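Local coordinates for glycoside hydrolase family 16 protein (Bacteroides ovatus, PDB 7KR6) that probably hydrolyses O-glycosidic bonds in mixed-linkage beta-glucans as an endo-glucanase, at residues Tyr171-Ser174 against Ala175-Glu179. The protein carries 1 engineered substitution. Sequence-based numbering, arbitrary orientation.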
ATOM      1  N   TYR A 171      -1.541  -6.583 -10.985  1.00 17.62           N
ATOM      2  CA  TYR A 171      -2.236  -7.392 -12.000  1.00 17.76           C
ATOM      3  C   TYR A 171      -3.499  -6.649 -12.418  1.00 20.19           C
ATOM      4  O   TYR A 171      -3.747  -5.518 -11.987  1.00 19.63           O
ATOM      5  CB  TYR A 171      -2.449  -8.794 -11.421  1.00 18.67           C
ATOM      6  CG  TYR A 171      -3.192  -8.834 -10.116  1.00 19.34           C
ATOM      7  CD1 TYR A 171      -2.522  -8.676  -8.918  1.00 20.84           C
ATOM      8  CD2 TYR A 171      -4.575  -9.015 -10.052  1.00 19.84           C
ATOM      9  CE1 TYR A 171      -3.193  -8.665  -7.708  1.00 18.96           C
ATOM     10  CE2 TYR A 171      -5.260  -9.052  -8.852  1.00 19.81           C
ATOM     11  CZ  TYR A 171      -4.566  -8.872  -7.656  1.00 19.62           C
ATOM     12  OH  TYR A 171      -5.252  -8.921  -6.455  1.00 20.18           O
ATOM     13  N   GLY A 172      -4.248  -7.252 -13.336  1.00 20.66           N
ATOM     14  CA  GLY A 172      -5.486  -6.647 -13.868  1.00 21.70           C
ATOM     15  C   GLY A 172      -5.336  -6.375 -15.350  1.00 24.25           C
ATOM     16  O   GLY A 172      -4.225  -6.346 -15.862  1.00 20.83           O
ATOM     17  N   PRO A 173      -6.473  -6.289 -16.080  1.00 26.58           N
ATOM     18  CA  PRO A 173      -6.401  -6.279 -17.532  1.00 27.12           C
ATOM     19  C   PRO A 173      -5.913  -4.990 -18.199  1.00 28.75           C
ATOM     20  O   PRO A 173      -5.578  -5.062 -19.411  1.00 31.78           O
ATOM     21  CB  PRO A 173      -7.843  -6.617 -17.957  1.00 30.31           C
ATOM     22  CG  PRO A 173      -8.701  -6.186 -16.791  1.00 27.65           C
ATOM     23  CD  PRO A 173      -7.831  -6.431 -15.557  1.00 29.40           C
ATOM     24  N   SER A 174      -5.817  -3.878 -17.470  1.00 24.29           N
ATOM     25  CA  SER A 174      -5.340  -2.581 -17.993  1.00 28.44           C
ATOM     26  C   SER A 174      -4.931  -1.700 -16.822  1.00 29.32           C
ATOM     27  O   SER A 174      -5.294  -2.054 -15.700  1.00 28.01           O
ATOM     28  CB  SER A 174      -6.451  -1.901 -18.768  1.00 32.03           C
ATOM     29  OG  SER A 174      -7.412  -1.439 -17.831  1.00 33.57           O
ATOM     30  N   ALA A 175      -4.299  -0.562 -17.092  1.00 31.64           N
ATOM     31  CA  ALA A 175      -3.924   0.439 -16.073  1.00 30.82           C
ATOM     32  C   ALA A 175      -5.195   0.958 -15.391  1.00 35.22           C
ATOM     33  O   ALA A 175      -5.159   1.195 -14.160  1.00 28.64           O
ATOM     34  CB  ALA A 175      -3.130   1.577 -16.667  1.00 33.49           C
ATOM     35  N   ALA A 176      -6.284   1.109 -16.145  1.00 30.65           N
ATOM     36  CA  ALA A 176      -7.588   1.594 -15.635  1.00 33.30           C
ATOM     37  C   ALA A 176      -8.166   0.586 -14.635  1.00 32.01           C
ATOM     38  O   ALA A 176      -8.985   1.000 -13.756  1.00 37.10           O
ATOM     39  CB  ALA A 176      -8.549   1.824 -16.796  1.00 36.05           C
ATOM     40  N   ALA A 177      -7.801  -0.695 -14.759  1.00 27.50           N
ATOM     41  CA  ALA A 177      -8.373  -1.831 -13.993  1.00 26.30           C
ATOM     42  C   ALA A 177      -7.243  -2.477 -13.158  1.00 21.01           C
ATOM     43  O   ALA A 177      -7.288  -3.694 -12.908  1.00 24.92           O
ATOM     44  CB  ALA A 177      -8.977  -2.837 -14.917  1.00 26.56           C
ATOM     45  N   HIS A 178      -6.311  -1.651 -12.735  1.00 24.36           N
ATOM     46  CA  HIS A 178      -5.101  -2.045 -11.950  1.00 22.56           C
ATOM     47  C   HIS A 178      -5.540  -2.583 -10.591  1.00 21.69           C
ATOM     48  O   HIS A 178      -6.408  -1.961  -9.920  1.00 23.64           O
ATOM     49  CB  HIS A 178      -4.169  -0.851 -11.794  1.00 24.79           C
ATOM     50  CG  HIS A 178      -3.012  -1.062 -10.869  1.00 25.10           C
ATOM     51  ND1 HIS A 178      -2.860  -0.318  -9.735  1.00 28.50           N
ATOM     52  CD2 HIS A 178      -2.009  -1.967 -10.864  1.00 24.29           C
ATOM     53  CE1 HIS A 178      -1.752  -0.679  -9.120  1.00 27.89           C
ATOM     54  NE2 HIS A 178      -1.216  -1.711  -9.782  1.00 22.87           N
ATOM     55  N   GLU A 179      -4.964  -3.700 -10.165  1.00 20.63           N
ATOM     56  CA  GLU A 179      -5.180  -4.245  -8.807  1.00 20.91           C
ATOM     57  C   GLU A 179      -3.805  -4.406  -8.177  1.00 20.41           C
ATOM     58  O   GLU A 179      -2.894  -4.842  -8.874  1.00 19.43           O
ATOM     59  CB  GLU A 179      -5.890  -5.599  -8.879  1.00 23.80           C
ATOM     60  CG  GLU A 179      -7.313  -5.474  -9.429  1.00 24.21           C
ATOM     61  CD  GLU A 179      -8.018  -6.817  -9.447  1.00 25.48           C
ATOM     62  OE1 GLU A 179      -8.097  -7.472  -8.446  1.00 24.07           O
ATOM     63  OE2 GLU A 179      -8.449  -7.240 -10.535  1.00 32.65           O
TER
HETATM   64  O   HOH W   1      -7.647  -9.872  -6.558  1.00 25.17           O
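Tyr171 and Glu179 face each other as an antiparallel hydrogen-bonded pair, closing the hairpin between strands 164-171 and 179-186. Glu179 N reaches Tyr171 O at 2.8 Å, and Tyr171 N reaches Glu179 O at 3.1 Å. Both side chains lie on the same face of the sheet. Glu179 CB sits over one face of the Tyr171 ring, 3.8 Å from its centroid, in a CH-pi contact displaced toward the rim. The carboxylate is turned 57° from the ring plane, and its OE1 comes within 3.3 Å of Tyr171 CE2. With chi1 at 56°, Tyr171 CG is set between the backbone N and C, which lays the ring beside the Glu179 side chain. A water at the ring edge joins Tyr171 OH to Glu179 OE1.

At the far end of the loop, Ala177 N donates to Ser174 O at 3.0 Å, with the donor above the carbonyl plane. A weak bond to Ser174 OG adds to it. Pro173 CD packs on Ala177 CB. Gly172 CA makes a CA-H...O contact with Ala177 O at 3.6 Å.

Tyr171 OH also hydrogen-bonds Gln181 NE2, and Glu179 OE1 hydrogen-bonds the hydroxyl of Tyr183 of the second subunit. His178 NE2 hydrogen-bonds ND1 of His170, a residue of the glycan pocket. The hairpin end thus probably links the subunit contact to the pocket's second shell, and the shared water and Tyr183 hydroxyl probably help stabilise a charged Glu179 carboxylate.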